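Local coordinates for Ras GTPase-activating-like protein IQGAP2 (Homo sapiens, PDB 4EZA) that probably binds phosphoinositides through an atypical lipid-binding domain whose fold resembles that of a C2 domain, at residues Val49-Ile54 with Phe62-Lys67; Glu74-Asn79 with Met94-Lys99. One frame throughout, in Å; residues are numbered along the deposited sequence.

The two contacts meet at strand 61-68. Interaction 1 pairs it with strand 49-55 as a hairpin inside the four-stranded sheet, and interaction 2 packs its other neighbour, strand 71-79, against the bulged end of strand 93-97 in the three-stranded sheet. Interaction 1 rests on six backbone hydrogen bonds, with a polar, salt-bridged face and an apolar one. Interaction 2 is mostly side-chain packing between the sheets, with two waters beside Glu-74. The apolar side is shared: Phe-97 also touches Phe-51, Val-64 and Ser-66, so both contacts line the same core. Asp-63, Arg-65 and Lys-67 of interaction 1 and the water-bound Glu-74 of interaction 2 are partly exposed, but Asp-52 is buried.

Interaction 1 (Val49-Ile54 with Phe62-Lys67); sequences VTFDII and FDVRSK
Phe-62 and Ile-53 meet near the turn end of an antiparallel beta hairpin, part of the four-stranded sheet of this pseudo C2 fold, where the ring atom CD1 of Phe-62 lies 4.3 Å from CG2 of Ile-53. Next comes Asp-63, a hydrogen-bonded partner of Ile-54: its O takes the N-H of Ile-54 (N to O, 2.8 Å) and its own N-H returns the bond. Val-64 faces Ile-53 in a non-hydrogen-bonded pair, the two side chains side by side, with CD1 of Ile-53 resting 3.6 Å from CG2 of Val-64 and almost equally near CG1. Arg-65 pairs through its backbone with Asp-52, then bends at chi2 (-79°) back along its own strand. There it grips Asp-63 side-on, NE of Arg-65 to OD1 of Asp-63 at 3.0 Å and NH2 to OD2, while CD1 of Ile-54 lies over one guanidinium face, offset to its edge, 3.8 Å above the plane; NH1 is taken by Glu-72 of the next strand. Ser-66 returns to the apolar face, its OG 3.7 Å from CE1 of Phe-51. Lys-67 pairs with Thr-50 through the backbone. Extended beyond CG, its side chain reaches diagonally to Asp-52, where NZ of Lys-67 salt-bridges OD2 of Asp-52 at 3.1 Å, from the syn side and 26° out of the carboxylate plane; the other oxygen, OD1, is buried with no partner in the model.

Interaction 2 (Glu74-Asn79 with Met94-Lys99); sequences EKVQLN and MKMFDK
Glu-74 OE1 is held by two waters that tie it to the backbone just past Phe-97. One donates to OE1 of Glu-74 at 2.6 Å and accepts from Lys-99 N; the other accepts from Asp-98 N at 2.7 Å and gives OE1 of Glu-74 a weak bond of 3.1 Å. The carboxylate is thus kept beside Phe-97, its plane turned 47° from the ring and OE1 of Glu-74 3.6 Å from CB of Phe-97. Nearer the backbone of Glu-74 the two side chains run past each other in opposite directions, CB of Glu-74 lying 3.5 Å from CD1 of Phe-97. Further out, the backbone atom C of Lys-75 meets the ring edge in plane, with C of Lys-75 3.8 Å from CE1 of Phe-97. Val-76 meets the far end of the ring obliquely: with CG1 set between its backbone N and carbonyl carbon (chi1 69°), that methyl comes 3.6 Å from CZ of Phe-97 and also brushes CG of Met-96. Leu-78 continues the apolar line, its CD1 4.3 Å from SD of Met-96. Met-96 and Phe-97 together face Val-100, a classic beta bulge where the chain turns a corner, and Phe-97 points back to strand 71-79 and reaches Val-64 and Ser-66 beyond it. With the ring of Phe-97 cut back to an alanine, Val-76 CG1 and Glu-74 CB would probably lose the surface they pack on, and a gap would be likely to open between the sheets. Apolar packing thus joins the two sheets here, and the polar link from Glu-74 to the backbone of Asp-98 and Lys-99 runs through water, not directly.

Interaction 1 (Val49-Ile54 with Phe62-Lys67)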
# COMPACT_ATOMS: atom_id res chain seq x y z
N VAL A 49 -6.93 8.64 5.68
CA VAL A 49 -6.11 8.23 4.54
C VAL A 49 -6.72 6.98 3.93
O VAL A 49 -7.07 6.03 4.65
CB VAL A 49 -4.64 7.96 4.96
CG1 VAL A 49 -3.87 7.28 3.85
CG2 VAL A 49 -3.98 9.28 5.37
N THR A 50 -6.82 6.98 2.61
CA THR A 50 -7.32 5.80 1.89
C THR A 50 -6.33 5.45 0.80
O THR A 50 -5.60 6.31 0.29
CB THR A 50 -8.74 6.04 1.31
OG1 THR A 50 -9.68 6.12 2.39
CG2 THR A 50 -9.18 4.92 0.38
N PHE A 51 -6.27 4.17 0.48
CA PHE A 51 -5.46 3.68 -0.64
C PHE A 51 -6.36 2.99 -1.63
O PHE A 51 -7.14 2.13 -1.24
CB PHE A 51 -4.39 2.71 -0.15
CG PHE A 51 -3.47 3.32 0.84
CD1 PHE A 51 -2.40 4.12 0.42
CD2 PHE A 51 -3.67 3.13 2.21
CE1 PHE A 51 -1.56 4.73 1.34
CE2 PHE A 51 -2.83 3.73 3.13
CZ PHE A 51 -1.78 4.53 2.71
N ASP A 52 -6.29 3.43 -2.89
CA ASP A 52 -7.05 2.82 -3.99
C ASP A 52 -6.09 1.93 -4.74
O ASP A 52 -5.00 2.38 -5.12
CB ASP A 52 -7.57 3.88 -4.98
CG ASP A 52 -8.70 4.75 -4.42
OD1 ASP A 52 -9.14 4.53 -3.27
OD2 ASP A 52 -9.15 5.67 -5.15
N ILE A 53 -6.49 0.67 -4.96
CA ILE A 53 -5.66 -0.27 -5.71
C ILE A 53 -6.32 -0.56 -7.03
O ILE A 53 -7.44 -1.05 -7.07
CB ILE A 53 -5.50 -1.61 -4.99
CG1 ILE A 53 -5.12 -1.44 -3.51
CG2 ILE A 53 -4.53 -2.52 -5.77
CD1 ILE A 53 -3.82 -0.79 -3.22
N ILE A 54 -5.62 -0.27 -8.12
CA ILE A 54 -6.18 -0.44 -9.46
C ILE A 54 -5.28 -1.34 -10.31
O ILE A 54 -4.07 -1.13 -10.37
CB ILE A 54 -6.40 0.93 -10.15
CG1 ILE A 54 -6.65 2.03 -9.10
CG2 ILE A 54 -7.57 0.84 -11.13
CD1 ILE A 54 -6.04 3.39 -9.44
N PHE A 62 0.54 -3.05 -10.52
CA PHE A 62 -0.59 -2.45 -9.80
C PHE A 62 -0.36 -0.97 -9.60
O PHE A 62 0.76 -0.53 -9.38
CB PHE A 62 -0.78 -3.13 -8.44
CG PHE A 62 -1.17 -4.57 -8.56
CD1 PHE A 62 -2.50 -4.94 -8.62
CD2 PHE A 62 -0.19 -5.55 -8.60
CE1 PHE A 62 -2.86 -6.29 -8.72
CE2 PHE A 62 -0.52 -6.89 -8.71
CZ PHE A 62 -1.86 -7.26 -8.77
N ASP A 63 -1.45 -0.22 -9.65
CA ASP A 63 -1.43 1.22 -9.51
C ASP A 63 -2.03 1.48 -8.13
O ASP A 63 -3.19 1.14 -7.90
CB ASP A 63 -2.33 1.78 -10.64
CG ASP A 63 -2.25 3.27 -10.79
OD1 ASP A 63 -1.71 3.98 -9.92
OD2 ASP A 63 -2.79 3.75 -11.82
N VAL A 64 -1.24 2.03 -7.21
CA VAL A 64 -1.73 2.34 -5.87
C VAL A 64 -1.76 3.84 -5.67
O VAL A 64 -0.74 4.51 -5.82
CB VAL A 64 -0.88 1.69 -4.74
CG1 VAL A 64 -1.43 2.06 -3.36
CG2 VAL A 64 -0.83 0.17 -4.92
N ARG A 65 -2.93 4.37 -5.32
CA ARG A 65 -3.09 5.81 -5.06
C ARG A 65 -3.29 6.07 -3.58
O ARG A 65 -4.06 5.36 -2.91
CB ARG A 65 -4.31 6.35 -5.81
CG ARG A 65 -4.40 5.95 -7.27
CD ARG A 65 -3.49 6.79 -8.13
NE ARG A 65 -3.51 6.35 -9.52
CZ ARG A 65 -4.27 6.88 -10.48
NH1 ARG A 65 -5.08 7.88 -10.21
NH2 ARG A 65 -4.20 6.40 -11.71
N SER A 66 -2.59 7.07 -3.06
CA SER A 66 -2.71 7.50 -1.67
C SER A 66 -3.55 8.75 -1.63
O SER A 66 -3.21 9.75 -2.29
CB SER A 66 -1.31 7.76 -1.09
OG SER A 66 -1.36 8.24 0.25
N LYS A 67 -4.64 8.70 -0.87
CA LYS A 67 -5.54 9.86 -0.70
C LYS A 67 -5.61 10.33 0.74
O LYS A 67 -5.47 9.57 1.68
CB LYS A 67 -6.94 9.54 -1.19
CG LYS A 67 -6.99 9.08 -2.63
CD LYS A 67 -8.45 9.01 -3.05
CE LYS A 67 -8.61 8.98 -4.54
NZ LYS A 67 -10.02 8.63 -4.89

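Interaction 2 (Glu74-Asn79 with Met94-Lys99)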
# COMPACT_ATOMS: atom_id res chain seq x y z
N GLU A 74 -0.44 11.01 -3.70
CA GLU A 74 0.65 10.29 -4.33
C GLU A 74 0.13 9.09 -5.11
O GLU A 74 -0.95 8.59 -4.84
CB GLU A 74 1.65 9.81 -3.27
CG GLU A 74 2.87 10.69 -3.15
CD GLU A 74 3.16 11.11 -1.72
OE1 GLU A 74 3.27 10.23 -0.83
OE2 GLU A 74 3.30 12.34 -1.49
N LYS A 75 0.93 8.63 -6.07
CA LYS A 75 0.61 7.45 -6.86
C LYS A 75 1.90 6.67 -7.06
O LYS A 75 2.96 7.26 -7.28
CB LYS A 75 0.06 7.92 -8.21
CG LYS A 75 -0.21 6.87 -9.26
CD LYS A 75 -0.35 7.48 -10.68
CE LYS A 75 -0.95 8.88 -10.73
NZ LYS A 75 -1.01 9.43 -12.12
N VAL A 76 1.82 5.34 -6.99
CA VAL A 76 2.98 4.48 -7.19
C VAL A 76 2.57 3.24 -8.00
O VAL A 76 1.46 2.74 -7.85
CB VAL A 76 3.67 4.06 -5.85
CG1 VAL A 76 2.78 3.12 -5.05
CG2 VAL A 76 5.05 3.44 -6.09
N GLN A 77 3.45 2.78 -8.87
CA GLN A 77 3.22 1.52 -9.56
C GLN A 77 4.11 0.46 -8.96
O GLN A 77 5.31 0.67 -8.76
CB GLN A 77 3.43 1.67 -11.07
CG GLN A 77 2.31 2.52 -11.70
CD GLN A 77 2.19 2.40 -13.21
OE1 GLN A 77 1.18 2.81 -13.78
NE2 GLN A 77 3.20 1.84 -13.86
N LEU A 78 3.50 -0.68 -8.66
CA LEU A 78 4.19 -1.82 -8.06
C LEU A 78 4.15 -3.03 -8.97
O LEU A 78 3.08 -3.42 -9.46
CB LEU A 78 3.59 -2.18 -6.70
CG LEU A 78 3.54 -1.03 -5.68
CD1 LEU A 78 2.80 -1.52 -4.46
CD2 LEU A 78 4.97 -0.55 -5.30
N ASN A 79 5.31 -3.64 -9.15
CA ASN A 79 5.50 -4.78 -10.00
C ASN A 79 5.60 -6.02 -9.13
O ASN A 79 6.45 -6.12 -8.26
CB ASN A 79 6.80 -4.54 -10.79
CG ASN A 79 7.17 -5.65 -11.74
OD1 ASN A 79 6.96 -6.83 -11.47
ND2 ASN A 79 7.74 -5.28 -12.87
N MET A 94 8.80 -2.02 3.44
CA MET A 94 9.18 -1.06 2.43
C MET A 94 8.39 0.22 2.58
O MET A 94 7.25 0.20 3.06
CB MET A 94 8.97 -1.65 1.04
CG MET A 94 7.56 -2.00 0.72
SD MET A 94 7.40 -2.76 -0.89
CE MET A 94 8.14 -1.57 -1.86
N LYS A 95 8.99 1.34 2.18
CA LYS A 95 8.30 2.63 2.16
C LYS A 95 7.60 2.76 0.81
O LYS A 95 8.22 3.21 -0.16
CB LYS A 95 9.29 3.78 2.38
CG LYS A 95 9.90 3.81 3.77
CD LYS A 95 8.87 4.08 4.87
CE LYS A 95 8.55 5.56 5.04
NZ LYS A 95 9.51 6.34 5.87
N MET A 96 6.35 2.32 0.75
CA MET A 96 5.55 2.30 -0.48
C MET A 96 5.30 3.72 -0.98
O MET A 96 5.27 3.97 -2.20
CB MET A 96 4.23 1.56 -0.21
CG MET A 96 3.21 1.55 -1.34
SD MET A 96 1.75 0.58 -0.91
CE MET A 96 0.91 1.67 0.22
N PHE A 97 5.16 4.64 -0.03
CA PHE A 97 5.21 6.07 -0.29
C PHE A 97 6.22 6.66 0.67
O PHE A 97 6.66 5.99 1.60
CB PHE A 97 3.85 6.73 -0.11
CG PHE A 97 2.81 6.23 -1.08
CD1 PHE A 97 2.83 6.65 -2.41
CD2 PHE A 97 1.82 5.35 -0.68
CE1 PHE A 97 1.87 6.20 -3.31
CE2 PHE A 97 0.86 4.87 -1.59
CZ PHE A 97 0.89 5.32 -2.90
N ASP A 98 6.63 7.91 0.43
CA ASP A 98 7.68 8.54 1.23
C ASP A 98 7.45 8.39 2.74
O ASP A 98 8.39 8.15 3.48
CB ASP A 98 7.83 10.03 0.87
CG ASP A 98 8.90 10.27 -0.21
OD1 ASP A 98 9.66 9.32 -0.55
OD2 ASP A 98 8.99 11.42 -0.70
N LYS A 99 6.19 8.50 3.16
CA LYS A 99 5.83 8.47 4.58
C LYS A 99 5.10 7.19 4.99
O LYS A 99 4.71 7.06 6.14
CB LYS A 99 4.96 9.68 4.92
CG LYS A 99 5.62 11.07 4.73
CD LYS A 99 4.85 12.22 5.43
CE LYS A 99 3.60 12.71 4.66
NZ LYS A 99 3.09 14.10 5.05
O HOH W 1 4.05 9.88 1.62
O HOH W 2 6.00 9.16 -1.93